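Local coordinates for myosin-I heavy chain (Dictyostelium discoideum, PDB 5EJY), which is a class VII unconventional myosin, an actin-based motor with ATPase activity that acts in early phagocytosis and adhesion, represented here by a MyTH4-FERM part of its tail, at residues 12-17 against 142-147; 22-27 against 45-50; 60-65 against 88-93; 104-109 against 134-139. All coordinates share one frame; numbering follows the deposited sequence.

In the fold
All four contacts lie in the helical MyTH4 part of this MyTH4-FERM tandem, on the same side of the chain's centre. Contacts 2 and 4 are buried and combine apolar packing with hydrogen bonds to carbonyl oxygens; contact 3 is partly buried and contact 1 lies at the surface, and both are made of ring faces, ring edges and aliphatic chains without a direct hydrogen bond. Helix 16-23 serves contacts 1 and 2, where Phe16 CZ meets Phe24 CE1 at 3.8 Å. Helix 102-112 supplies contact 4 and reaches the others: Glu104 binds the 45-50 loop of contact 2, Ile105 touches Ile91 of contact 3, and Cys107 touches Phe16 of contact 1.

Contact 1: residues 12-17 against 142-147; sequences SLYSFY and LIKYFA
An aromatic surface contact, in which Tyr14 and Tyr145 meet edge to face, joins the polypeptide leading into helix 16-23 to the first turn of helix 143-155. The ring planes stand at 81°, and the centroids are 5.4 Å apart. Tyr14 directs its CD1 edge over the middle of the Tyr145 ring, the geometry of a T-shaped pair. The face of Tyr14 is used as well: Lys144 CB sits 3.7 Å from the ring centroid in a CH-pi contact, and the lysine chain, bent at chi2 (-111°), carries CD on to Tyr14 CZ at 4.0 Å. Tyr14 thus meets two consecutive residues of the helix, Lys144 over its face and Tyr145 at its edge. Farther along, Leu142 CD1 approaches the edge of the Phe16 ring, touching CE1 at 3.9 Å.

No direct hydrogen bond crosses the contact; a water does the work instead. It donates to Tyr14 O at 2.8 Å and to Tyr145 O at 2.7 Å, and accepts a weak bond from Phe16 N, tying the two backbones together. Tyr19, one turn along helix 16-23, adds a further ring against Tyr145, while Phe16 reaches inward to Cys107 and Ile110 of helix 102-112. Here a T-shaped pair and a bridging water join the N-terminal segment to the helical bundle of the MyTH4 domain.

Contact 2: residues 22-27 against 45-50; sequences KNFNIE and SSLLVH
Asn25 reaches from just beyond the end of helix 16-23 into the 45-50 loop, and each part of its side chain meets something there. CB rests 3.3 Å from Leu47 O, the carbonyl that also accepts the Asn25 N-H at 2.7 Å. With CG anti to the backbone N (chi1 -170°), the amide extends along the loop: OD1 lies against Val49 CG2, and ND2 donates to Ser46 O at 3.2 Å, that oxygen lying in the amide plane. Ser46 OG in turn bonds Leu48 O at 2.5 Å, bracing the loop from within.

Phe24 runs alongside Leu47, its CZ 3.8 Å from Leu47 CD1, while its CD1 meets Leu48 CD2. An alanine in place of Phe24 would probably open a gap beside both leucines and leave Phe36 without its ring partner. A water joins Asn23 O to Val49 N. Asn25 is the centre of an inverse gamma turn, closed by a weak bond from Ile26 N to Phe24 O, which kinks the chain just after helix 16-23, against the 45-50 loop of the MyTH4 part.

Contact 3: residues 60-65 against 88-93; sequences VEIFSK and VKFILT
Lys65 lies across the face of Phe90, and the two side chains cross at about a right angle. Lys65 CG touches Phe90 CD2 at 3.6 Å, and the bend at chi2 (-60°) beyond it turns the chain so that CE lies over the ring, 4.0 Å from its centroid, as a CH-pi contact. The ammonium group lies farther out, so that any cation-pi attraction is at most weak; NZ instead bonds an oxygen of a bound polyethylene glycol, probably from the crystallisation liquor. Around the rim of the same ring, Ile62 CG1 approaches CE2 at 3.9 Å and Glu61 OE1 comes to 3.5 Å from CZ. The other carboxylate oxygen, OE2, forms a salt bridge with Lys57.

These residues project from two neighbouring helices of the MyTH4 helical bundle, 53-70 and 81-97, whose segments run roughly antiparallel at 146° with axes 9.4 Å apart. Phe90, its CG anti to the backbone N (chi1 180°), spans this gap and is met by Glu61, Ile62 and, one turn on, Lys65 of the facing helix. An alanine here would probably leave the aliphatic chain of Lys65 without a surface to lie on and open a gap beside Ile62.

Deeper between the helices, Ile91 CG1 fits against Lys65 CB at 3.9 Å and against Ile62 CG2 at 4.1 Å. Ile91 also touches Ile105, and Ile62 touches Gln108, both on helix 102-112.

Contact 4: residues 104-109 against 134-139; sequences EIYCQL and STFPPT
The hydroxyl of Tyr106 donates to Phe136 O at 2.6 Å, a short bond that lies in the carbonyl plane and meets the oxygen at a C=O...O angle of 151°. That oxygen sits at the ring's edge, in its plane, while Pro138 takes a face: its CG stands over the centre of the ring, 3.5 Å from the centroid and only 6° off the normal. The CH-pi contact over the face and the hydrogen bond at the edge together probably limit rotation of the tyrosine ring. Phe136 completes the patch. Its chi1 of 52° sets CG between the backbone N and the carbonyl carbon, and the ring then meets Tyr106 CE2 through CE1 at 3.8 Å and Ile105 CD1 through CZ at 3.8 Å.

The contact thus binds helix 102-112 to the loop that connects helix 119-133 with helix 143-155. Thr132 and Cys133 of the former helix touch Tyr106, Phe146 of the latter meets it edge to face, and Phe136 reaches Leu96 of helix 81-97.

Contact 1: residues 12-17 against 142-147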
loop_
_atom_site.group_PDB
_atom_site.type_symbol
_atom_site.label_atom_id
_atom_site.label_comp_id
_atom_site.label_asym_id
_atom_site.label_seq_id
_atom_site.Cartn_x
_atom_site.Cartn_y
_atom_site.Cartn_z
ATOM N N SER A 12 -26.592 10.809 -25.000
ATOM C CA SER A 12 -26.866 11.453 -26.276
ATOM C C SER A 12 -26.505 12.941 -26.264
ATOM O O SER A 12 -26.288 13.533 -27.310
ATOM C CB SER A 12 -28.334 11.237 -26.695
ATOM O OG SER A 12 -29.236 11.762 -25.736
ATOM N N LEU A 13 -26.434 13.534 -25.078
ATOM C CA LEU A 13 -26.100 14.951 -24.948
ATOM C C LEU A 13 -24.606 15.249 -25.089
ATOM O O LEU A 13 -24.215 16.361 -25.452
ATOM C CB LEU A 13 -26.600 15.485 -23.608
ATOM C CG LEU A 13 -28.118 15.663 -23.555
ATOM C CD1 LEU A 13 -28.594 15.868 -22.120
ATOM C CD2 LEU A 13 -28.521 16.836 -24.451
ATOM N N TYR A 14 -23.772 14.257 -24.798
ATOM C CA TYR A 14 -22.332 14.459 -24.828
ATOM C C TYR A 14 -21.701 13.669 -25.956
ATOM O O TYR A 14 -21.300 12.519 -25.790
ATOM C CB TYR A 14 -21.713 14.089 -23.475
ATOM C CG TYR A 14 -22.136 15.021 -22.366
ATOM C CD1 TYR A 14 -21.426 16.184 -22.110
ATOM C CD2 TYR A 14 -23.247 14.746 -21.586
ATOM C CE1 TYR A 14 -21.804 17.043 -21.103
ATOM C CE2 TYR A 14 -23.634 15.600 -20.575
ATOM C CZ TYR A 14 -22.909 16.750 -20.340
ATOM O OH TYR A 14 -23.280 17.613 -19.340
ATOM N N SER A 15 -21.623 14.300 -27.117
ATOM C CA SER A 15 -21.085 13.650 -28.293
ATOM C C SER A 15 -19.671 14.138 -28.558
ATOM O O SER A 15 -19.449 15.341 -28.660
ATOM C CB SER A 15 -21.962 13.960 -29.507
ATOM O OG SER A 15 -21.324 13.514 -30.687
ATOM N N PHE A 16 -18.726 13.208 -28.683
ATOM C CA PHE A 16 -17.332 13.574 -28.934
ATOM C C PHE A 16 -17.182 14.403 -30.205
ATOM O O PHE A 16 -16.244 15.183 -30.331
ATOM C CB PHE A 16 -16.436 12.334 -29.017
ATOM C CG PHE A 16 -14.959 12.657 -29.043
ATOM C CD1 PHE A 16 -14.337 13.218 -27.932
ATOM C CD2 PHE A 16 -14.198 12.404 -30.173
ATOM C CE1 PHE A 16 -12.993 13.522 -27.949
ATOM C CE2 PHE A 16 -12.849 12.696 -30.197
ATOM C CZ PHE A 16 -12.240 13.263 -29.081
ATOM N N TYR A 17 -18.099 14.218 -31.155
ATOM C CA TYR A 17 -18.117 15.043 -32.359
ATOM C C TYR A 17 -18.059 16.522 -31.999
ATOM O O TYR A 17 -17.294 17.287 -32.584
ATOM C CB TYR A 17 -19.388 14.765 -33.170
ATOM C CG TYR A 17 -19.558 15.661 -34.377
ATOM C CD1 TYR A 17 -18.936 15.353 -35.574
ATOM C CD2 TYR A 17 -20.344 16.806 -34.318
ATOM C CE1 TYR A 17 -19.083 16.147 -36.682
ATOM C CE2 TYR A 17 -20.503 17.620 -35.436
ATOM C CZ TYR A 17 -19.866 17.273 -36.616
ATOM O OH TYR A 17 -19.993 18.048 -37.745
ATOM N N LEU A 142 -13.572 16.994 -20.373
ATOM C CA LEU A 142 -13.710 15.912 -21.335
ATOM C C LEU A 142 -14.428 14.690 -20.772
ATOM O O LEU A 142 -14.951 13.874 -21.524
ATOM C CB LEU A 142 -12.329 15.513 -21.875
ATOM C CG LEU A 142 -12.205 14.295 -22.800
ATOM C CD1 LEU A 142 -12.984 14.474 -24.127
ATOM C CD2 LEU A 142 -10.727 14.031 -23.066
ATOM N N ILE A 143 -14.465 14.561 -19.450
ATOM C CA ILE A 143 -14.875 13.295 -18.858
ATOM C C ILE A 143 -16.284 12.823 -19.242
ATOM O O ILE A 143 -16.499 11.640 -19.376
ATOM C CB ILE A 143 -14.736 13.282 -17.332
ATOM C CG1 ILE A 143 -14.999 11.871 -16.793
ATOM C CG2 ILE A 143 -15.635 14.335 -16.697
ATOM C CD1 ILE A 143 -14.430 11.652 -15.391
ATOM N N LYS A 144 -17.235 13.737 -19.394
ATOM C CA LYS A 144 -18.587 13.329 -19.788
ATOM C C LYS A 144 -18.635 12.796 -21.221
ATOM O O LYS A 144 -19.357 11.846 -21.515
ATOM C CB LYS A 144 -19.576 14.475 -19.607
ATOM C CG LYS A 144 -19.642 15.001 -18.186
ATOM C CD LYS A 144 -20.961 14.668 -17.516
ATOM C CE LYS A 144 -21.279 15.667 -16.405
ATOM N NZ LYS A 144 -22.531 15.321 -15.675
ATOM N N TYR A 145 -17.858 13.401 -22.111
ATOM C CA TYR A 145 -17.797 12.931 -23.485
ATOM C C TYR A 145 -17.163 11.556 -23.531
ATOM O O TYR A 145 -17.600 10.685 -24.276
ATOM C CB TYR A 145 -16.994 13.900 -24.354
ATOM C CG TYR A 145 -17.622 15.265 -24.459
ATOM C CD1 TYR A 145 -18.625 15.521 -25.401
ATOM C CD2 TYR A 145 -17.231 16.296 -23.624
ATOM C CE1 TYR A 145 -19.203 16.782 -25.496
ATOM C CE2 TYR A 145 -17.807 17.550 -23.711
ATOM C CZ TYR A 145 -18.792 17.784 -24.651
ATOM O OH TYR A 145 -19.363 19.032 -24.739
ATOM N N PHE A 146 -16.124 11.357 -22.726
ATOM C CA PHE A 146 -15.434 10.082 -22.738
ATOM C C PHE A 146 -16.314 9.029 -22.096
ATOM O O PHE A 146 -16.377 7.900 -22.559
ATOM C CB PHE A 146 -14.060 10.152 -22.030
ATOM C CG PHE A 146 -13.367 8.833 -21.993
ATOM C CD1 PHE A 146 -12.895 8.255 -23.159
ATOM C CD2 PHE A 146 -13.241 8.134 -20.806
ATOM C CE1 PHE A 146 -12.281 7.003 -23.136
ATOM C CE2 PHE A 146 -12.634 6.874 -20.784
ATOM C CZ PHE A 146 -12.148 6.321 -21.943
ATOM N N ALA A 147 -17.004 9.406 -21.027
ATOM C CA ALA A 147 -17.909 8.465 -20.375
ATOM C C ALA A 147 -19.037 8.040 -21.318
ATOM O O ALA A 147 -19.464 6.883 -21.318
ATOM C CB ALA A 147 -18.475 9.079 -19.106
HETATM O O HOH W 1 -19.074 11.074 -26.537
#

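Contact 2: residues 22-27 against 45-50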
loop_
_atom_site.group_PDB
_atom_site.type_symbol
_atom_site.label_atom_id
_atom_site.label_comp_id
_atom_site.label_asym_id
_atom_site.label_seq_id
_atom_site.Cartn_x
_atom_site.Cartn_y
_atom_site.Cartn_z
ATOM N N LYS A 22 -14.834 21.575 -31.481
ATOM C CA LYS A 22 -14.559 22.788 -30.719
ATOM C C LYS A 22 -13.126 22.869 -30.203
ATOM O O LYS A 22 -12.580 23.968 -30.042
ATOM C CB LYS A 22 -15.537 22.925 -29.552
ATOM C CG LYS A 22 -15.299 24.160 -28.699
ATOM C CD LYS A 22 -16.406 24.344 -27.676
ATOM N N ASN A 23 -12.506 21.717 -29.958
ATOM C CA ASN A 23 -11.211 21.696 -29.273
ATOM C C ASN A 23 -10.000 21.208 -30.070
ATOM O O ASN A 23 -8.862 21.511 -29.710
ATOM C CB ASN A 23 -11.318 20.918 -27.959
ATOM C CG ASN A 23 -12.215 21.603 -26.954
ATOM O OD1 ASN A 23 -11.851 22.630 -26.385
ATOM N ND2 ASN A 23 -13.393 21.043 -26.730
ATOM N N PHE A 24 -10.218 20.461 -31.143
ATOM C CA PHE A 24 -9.081 19.952 -31.905
ATOM C C PHE A 24 -8.267 21.072 -32.553
ATOM O O PHE A 24 -8.774 22.162 -32.835
ATOM C CB PHE A 24 -9.507 18.928 -32.961
ATOM C CG PHE A 24 -9.519 17.486 -32.470
ATOM C CD1 PHE A 24 -9.906 17.172 -31.175
ATOM C CD2 PHE A 24 -9.162 16.456 -33.321
ATOM C CE1 PHE A 24 -9.923 15.840 -30.733
ATOM C CE2 PHE A 24 -9.185 15.119 -32.898
ATOM C CZ PHE A 24 -9.570 14.813 -31.596
ATOM N N ASN A 25 -6.998 20.757 -32.786
ATOM C CA ASN A 25 -5.981 21.663 -33.302
ATOM C C ASN A 25 -6.033 21.586 -34.827
ATOM O O ASN A 25 -5.038 21.287 -35.487
ATOM C CB ASN A 25 -4.637 21.149 -32.774
ATOM C CG ASN A 25 -3.484 22.097 -33.015
ATOM O OD1 ASN A 25 -3.661 23.305 -33.173
ATOM N ND2 ASN A 25 -2.273 21.540 -33.025
ATOM N N ILE A 26 -7.216 21.842 -35.380
ATOM C CA ILE A 26 -7.522 21.466 -36.766
ATOM C C ILE A 26 -6.577 22.025 -37.832
ATOM O O ILE A 26 -6.080 21.284 -38.677
ATOM C CB ILE A 26 -8.987 21.796 -37.123
ATOM C CG1 ILE A 26 -9.926 20.868 -36.349
ATOM C CG2 ILE A 26 -9.221 21.636 -38.619
ATOM C CD1 ILE A 26 -11.154 21.566 -35.795
ATOM N N GLU A 27 -6.337 23.327 -37.794
ATOM C CA GLU A 27 -5.459 23.956 -38.778
ATOM C C GLU A 27 -4.097 23.264 -38.849
ATOM O O GLU A 27 -3.653 22.866 -39.929
ATOM C CB GLU A 27 -5.282 25.448 -38.470
ATOM N N SER A 45 0.840 17.229 -35.608
ATOM C CA SER A 45 0.861 18.113 -34.456
ATOM C C SER A 45 0.036 17.456 -33.353
ATOM O O SER A 45 -0.469 16.351 -33.540
ATOM C CB SER A 45 0.291 19.485 -34.823
ATOM O OG SER A 45 0.459 20.413 -33.765
ATOM N N SER A 46 -0.097 18.121 -32.208
ATOM C CA SER A 46 -0.933 17.596 -31.133
ATOM C C SER A 46 -2.396 17.629 -31.579
ATOM O O SER A 46 -2.760 18.447 -32.423
ATOM C CB SER A 46 -0.747 18.430 -29.860
ATOM O OG SER A 46 -1.059 19.797 -30.074
ATOM N N LEU A 47 -3.231 16.752 -31.021
ATOM C CA LEU A 47 -4.674 16.807 -31.285
ATOM C C LEU A 47 -5.341 18.029 -30.682
ATOM O O LEU A 47 -6.227 18.625 -31.296
ATOM C CB LEU A 47 -5.404 15.544 -30.785
ATOM C CG LEU A 47 -5.164 14.203 -31.475
ATOM C CD1 LEU A 47 -6.167 13.146 -30.962
ATOM C CD2 LEU A 47 -5.257 14.313 -33.008
ATOM N N LEU A 48 -4.939 18.394 -29.465
ATOM C CA LEU A 48 -5.506 19.555 -28.808
ATOM C C LEU A 48 -4.505 20.707 -28.855
ATOM O O LEU A 48 -3.370 20.540 -29.294
ATOM C CB LEU A 48 -5.907 19.225 -27.367
ATOM C CG LEU A 48 -6.883 18.054 -27.231
ATOM C CD1 LEU A 48 -7.173 17.737 -25.768
ATOM C CD2 LEU A 48 -8.200 18.363 -27.989
ATOM N N VAL A 49 -4.928 21.880 -28.421
ATOM C CA VAL A 49 -4.055 23.044 -28.499
ATOM C C VAL A 49 -3.306 23.230 -27.188
ATOM O O VAL A 49 -3.917 23.399 -26.137
ATOM C CB VAL A 49 -4.849 24.321 -28.816
ATOM C CG1 VAL A 49 -3.928 25.541 -28.803
ATOM C CG2 VAL A 49 -5.581 24.178 -30.173
ATOM N N HIS A 50 -1.979 23.198 -27.257
ATOM C CA HIS A 50 -1.155 23.466 -26.085
ATOM C C HIS A 50 -0.331 24.743 -26.311
ATOM O O HIS A 50 0.366 24.868 -27.309
ATOM C CB HIS A 50 -0.247 22.262 -25.780
ATOM C CG HIS A 50 -0.987 20.956 -25.698
ATOM N ND1 HIS A 50 -1.598 20.514 -24.542
ATOM C CD2 HIS A 50 -1.229 20.008 -26.635
ATOM C CE1 HIS A 50 -2.184 19.351 -24.770
ATOM N NE2 HIS A 50 -1.969 19.016 -26.031
HETATM O O HOH W 2 -7.862 22.559 -27.532
#

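Contact 3: residues 60-65 against 88-93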
loop_
_atom_site.group_PDB
_atom_site.type_symbol
_atom_site.label_atom_id
_atom_site.label_comp_id
_atom_site.label_asym_id
_atom_site.label_seq_id
_atom_site.Cartn_x
_atom_site.Cartn_y
_atom_site.Cartn_z
ATOM N N VAL A 60 2.819 14.729 -29.722
ATOM C CA VAL A 60 3.183 14.047 -30.956
ATOM C C VAL A 60 3.961 12.764 -30.676
ATOM O O VAL A 60 3.721 11.747 -31.321
ATOM C CB VAL A 60 3.985 14.970 -31.909
ATOM C CG1 VAL A 60 4.563 14.170 -33.064
ATOM C CG2 VAL A 60 3.102 16.125 -32.415
ATOM N N GLU A 61 4.877 12.800 -29.707
ATOM C CA GLU A 61 5.627 11.602 -29.326
ATOM C C GLU A 61 4.707 10.537 -28.719
ATOM O O GLU A 61 4.875 9.340 -28.954
ATOM C CB GLU A 61 6.725 11.950 -28.309
ATOM C CG GLU A 61 7.806 12.860 -28.849
ATOM C CD GLU A 61 8.803 13.282 -27.778
ATOM O OE1 GLU A 61 8.527 13.074 -26.573
ATOM O OE2 GLU A 61 9.865 13.824 -28.143
ATOM N N ILE A 62 3.754 10.982 -27.911
ATOM C CA ILE A 62 2.794 10.068 -27.305
ATOM C C ILE A 62 2.049 9.297 -28.400
ATOM O O ILE A 62 1.850 8.085 -28.310
ATOM C CB ILE A 62 1.807 10.831 -26.389
ATOM C CG1 ILE A 62 2.504 11.180 -25.066
ATOM C CG2 ILE A 62 0.515 10.009 -26.178
ATOM C CD1 ILE A 62 1.769 12.178 -24.171
ATOM N N PHE A 63 1.654 10.000 -29.451
ATOM C CA PHE A 63 0.936 9.339 -30.531
ATOM C C PHE A 63 1.793 8.265 -31.179
ATOM O O PHE A 63 1.320 7.169 -31.458
ATOM C CB PHE A 63 0.424 10.331 -31.575
ATOM C CG PHE A 63 -0.572 9.718 -32.528
ATOM C CD1 PHE A 63 -1.900 9.582 -32.166
ATOM C CD2 PHE A 63 -0.167 9.238 -33.762
ATOM C CE1 PHE A 63 -2.824 9.002 -33.045
ATOM C CE2 PHE A 63 -1.079 8.664 -34.642
ATOM C CZ PHE A 63 -2.400 8.541 -34.282
ATOM N N SER A 64 3.063 8.566 -31.403
ATOM C CA SER A 64 3.989 7.544 -31.890
ATOM C C SER A 64 4.058 6.335 -30.952
ATOM O O SER A 64 4.137 5.195 -31.419
ATOM C CB SER A 64 5.385 8.128 -32.114
ATOM O OG SER A 64 5.317 9.231 -33.001
ATOM N N LYS A 65 4.025 6.574 -29.641
ATOM C CA LYS A 65 4.022 5.466 -28.682
ATOM C C LYS A 65 2.733 4.640 -28.761
ATOM O O LYS A 65 2.764 3.412 -28.646
ATOM C CB LYS A 65 4.232 5.956 -27.242
ATOM C CG LYS A 65 5.485 6.780 -27.010
ATOM C CD LYS A 65 6.759 6.025 -27.341
ATOM C CE LYS A 65 7.979 6.850 -26.927
ATOM N NZ LYS A 65 9.243 6.349 -27.528
ATOM N N VAL A 88 3.819 2.215 -23.130
ATOM C CA VAL A 88 2.735 2.479 -22.183
ATOM C C VAL A 88 3.226 3.312 -20.988
ATOM O O VAL A 88 2.593 4.299 -20.596
ATOM C CB VAL A 88 2.075 1.169 -21.692
ATOM C CG1 VAL A 88 1.019 1.456 -20.638
ATOM C CG2 VAL A 88 1.460 0.422 -22.859
ATOM N N LYS A 89 4.367 2.923 -20.429
ATOM C CA LYS A 89 4.971 3.652 -19.321
ATOM C C LYS A 89 5.242 5.104 -19.697
ATOM O O LYS A 89 5.036 6.022 -18.902
ATOM C CB LYS A 89 6.282 2.975 -18.904
ATOM C CG LYS A 89 6.114 1.609 -18.258
ATOM C CD LYS A 89 5.435 1.716 -16.906
ATOM C CE LYS A 89 5.424 0.380 -16.169
ATOM N NZ LYS A 89 6.713 0.049 -15.506
ATOM N N PHE A 90 5.715 5.316 -20.917
ATOM C CA PHE A 90 5.989 6.670 -21.368
ATOM C C PHE A 90 4.711 7.519 -21.337
ATOM O O PHE A 90 4.671 8.609 -20.749
ATOM C CB PHE A 90 6.585 6.643 -22.777
ATOM C CG PHE A 90 6.897 8.005 -23.322
ATOM C CD1 PHE A 90 8.139 8.578 -23.121
ATOM C CD2 PHE A 90 5.945 8.713 -24.033
ATOM C CE1 PHE A 90 8.430 9.836 -23.621
ATOM C CE2 PHE A 90 6.226 9.977 -24.532
ATOM C CZ PHE A 90 7.469 10.535 -24.333
ATOM N N ILE A 91 3.673 7.006 -21.984
ATOM C CA ILE A 91 2.376 7.669 -22.032
ATOM C C ILE A 91 1.819 8.002 -20.648
ATOM O O ILE A 91 1.429 9.139 -20.390
ATOM C CB ILE A 91 1.348 6.799 -22.785
ATOM C CG1 ILE A 91 1.799 6.601 -24.235
ATOM C CG2 ILE A 91 -0.036 7.449 -22.749
ATOM C CD1 ILE A 91 0.957 5.645 -25.008
ATOM N N LEU A 92 1.773 7.000 -19.771
ATOM C CA LEU A 92 1.163 7.159 -18.458
ATOM C C LEU A 92 1.991 8.055 -17.543
ATOM O O LEU A 92 1.442 8.765 -16.704
ATOM C CB LEU A 92 0.954 5.797 -17.796
ATOM C CG LEU A 92 0.048 4.826 -18.540
ATOM C CD1 LEU A 92 -0.098 3.538 -17.711
ATOM C CD2 LEU A 92 -1.296 5.479 -18.817
ATOM N N THR A 93 3.310 8.016 -17.693
ATOM C CA THR A 93 4.173 8.869 -16.871
ATOM C C THR A 93 3.934 10.328 -17.231
ATOM O O THR A 93 3.798 11.187 -16.352
ATOM C CB THR A 93 5.670 8.519 -17.047
ATOM O OG1 THR A 93 5.867 7.126 -16.755
ATOM C CG2 THR A 93 6.532 9.335 -16.090
#

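Contact 4: residues 104-109 against 134-139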
loop_
_atom_site.group_PDB
_atom_site.type_symbol
_atom_site.label_atom_id
_atom_site.label_comp_id
_atom_site.label_asym_id
_atom_site.label_seq_id
_atom_site.Cartn_x
_atom_site.Cartn_y
_atom_site.Cartn_z
ATOM N N GLU A 104 -5.472 15.305 -24.028
ATOM C CA GLU A 104 -4.753 14.940 -25.245
ATOM C C GLU A 104 -4.660 13.426 -25.418
ATOM O O GLU A 104 -5.046 12.884 -26.462
ATOM C CB GLU A 104 -3.344 15.546 -25.233
ATOM C CG GLU A 104 -2.476 15.112 -26.406
ATOM C CD GLU A 104 -2.786 15.875 -27.682
ATOM O OE1 GLU A 104 -3.170 17.061 -27.590
ATOM O OE2 GLU A 104 -2.649 15.278 -28.775
ATOM N N ILE A 105 -4.137 12.748 -24.397
ATOM C CA ILE A 105 -4.010 11.298 -24.413
ATOM C C ILE A 105 -5.352 10.617 -24.647
ATOM O O ILE A 105 -5.464 9.731 -25.503
ATOM C CB ILE A 105 -3.353 10.764 -23.108
ATOM C CG1 ILE A 105 -1.910 11.279 -22.990
ATOM C CG2 ILE A 105 -3.403 9.230 -23.052
ATOM C CD1 ILE A 105 -1.398 11.338 -21.542
ATOM N N TYR A 106 -6.381 11.016 -23.910
ATOM C CA TYR A 106 -7.669 10.354 -24.087
ATOM C C TYR A 106 -8.233 10.568 -25.497
ATOM O O TYR A 106 -8.819 9.663 -26.066
ATOM C CB TYR A 106 -8.679 10.827 -23.046
ATOM C CG TYR A 106 -8.620 10.068 -21.737
ATOM C CD1 TYR A 106 -9.258 8.844 -21.596
ATOM C CD2 TYR A 106 -7.914 10.573 -20.644
ATOM C CE1 TYR A 106 -9.215 8.142 -20.398
ATOM C CE2 TYR A 106 -7.870 9.876 -19.432
ATOM C CZ TYR A 106 -8.526 8.666 -19.321
ATOM O OH TYR A 106 -8.500 7.965 -18.135
ATOM N N CYS A 107 -8.045 11.760 -26.053
ATOM C CA CYS A 107 -8.548 12.056 -27.395
ATOM C C CYS A 107 -7.844 11.209 -28.433
ATOM O O CYS A 107 -8.461 10.784 -29.407
ATOM C CB CYS A 107 -8.385 13.540 -27.745
ATOM S SG CYS A 107 -9.541 14.614 -26.933
ATOM N N GLN A 108 -6.545 10.985 -28.247
ATOM C CA GLN A 108 -5.805 10.111 -29.155
ATOM C C GLN A 108 -6.333 8.684 -29.119
ATOM O O GLN A 108 -6.371 8.006 -30.150
ATOM C CB GLN A 108 -4.310 10.111 -28.839
ATOM C CG GLN A 108 -3.622 11.446 -29.089
ATOM C CD GLN A 108 -2.116 11.374 -28.868
ATOM O OE1 GLN A 108 -1.523 10.292 -28.869
ATOM N NE2 GLN A 108 -1.492 12.529 -28.684
ATOM N N LEU A 109 -6.731 8.219 -27.937
ATOM C CA LEU A 109 -7.243 6.847 -27.808
ATOM C C LEU A 109 -8.669 6.712 -28.355
ATOM O O LEU A 109 -9.026 5.694 -28.959
ATOM C CB LEU A 109 -7.179 6.373 -26.350
ATOM C CG LEU A 109 -5.773 6.454 -25.749
ATOM C CD1 LEU A 109 -5.766 6.079 -24.262
ATOM C CD2 LEU A 109 -4.791 5.585 -26.542
ATOM N N SER A 134 -6.976 3.391 -15.550
ATOM C CA SER A 134 -6.444 2.842 -14.299
ATOM C C SER A 134 -5.379 3.736 -13.660
ATOM O O SER A 134 -4.881 3.426 -12.571
ATOM C CB SER A 134 -5.851 1.451 -14.552
ATOM O OG SER A 134 -6.826 0.575 -15.127
ATOM N N THR A 135 -5.025 4.823 -14.344
ATOM C CA THR A 135 -3.938 5.703 -13.901
ATOM C C THR A 135 -4.386 7.136 -13.564
ATOM O O THR A 135 -3.998 7.686 -12.530
ATOM C CB THR A 135 -2.766 5.725 -14.929
ATOM O OG1 THR A 135 -2.447 4.381 -15.326
ATOM C CG2 THR A 135 -1.499 6.401 -14.307
ATOM N N PHE A 136 -5.179 7.751 -14.443
ATOM C CA PHE A 136 -5.715 9.093 -14.201
ATOM C C PHE A 136 -6.955 9.298 -15.075
ATOM O O PHE A 136 -7.083 8.680 -16.139
ATOM C CB PHE A 136 -4.677 10.195 -14.528
ATOM C CG PHE A 136 -4.078 10.060 -15.893
ATOM C CD1 PHE A 136 -4.770 10.497 -17.021
ATOM C CD2 PHE A 136 -2.846 9.440 -16.064
ATOM C CE1 PHE A 136 -4.239 10.332 -18.291
ATOM C CE2 PHE A 136 -2.301 9.276 -17.331
ATOM C CZ PHE A 136 -3.005 9.722 -18.449
ATOM N N PRO A 137 -7.869 10.159 -14.627
ATOM C CA PRO A 137 -9.081 10.366 -15.411
ATOM C C PRO A 137 -8.930 11.529 -16.388
ATOM O O PRO A 137 -7.985 12.318 -16.296
ATOM C CB PRO A 137 -10.118 10.690 -14.342
ATOM C CG PRO A 137 -9.311 11.483 -13.320
ATOM C CD PRO A 137 -7.908 10.895 -13.347
ATOM N N PRO A 138 -9.857 11.625 -17.357
ATOM C CA PRO A 138 -9.918 12.843 -18.167
ATOM C C PRO A 138 -10.237 14.008 -17.245
ATOM O O PRO A 138 -10.796 13.784 -16.171
ATOM C CB PRO A 138 -11.121 12.587 -19.105
ATOM C CG PRO A 138 -11.310 11.066 -19.100
ATOM C CD PRO A 138 -10.907 10.651 -17.699
ATOM N N THR A 139 -9.909 15.229 -17.648
ATOM C CA THR A 139 -10.288 16.394 -16.868
ATOM C C THR A 139 -11.797 16.600 -16.975
ATOM O O THR A 139 -12.457 15.978 -17.799
ATOM C CB THR A 139 -9.562 17.683 -17.317
ATOM O OG1 THR A 139 -10.187 18.215 -18.490
ATOM C CG2 THR A 139 -8.078 17.430 -17.589
#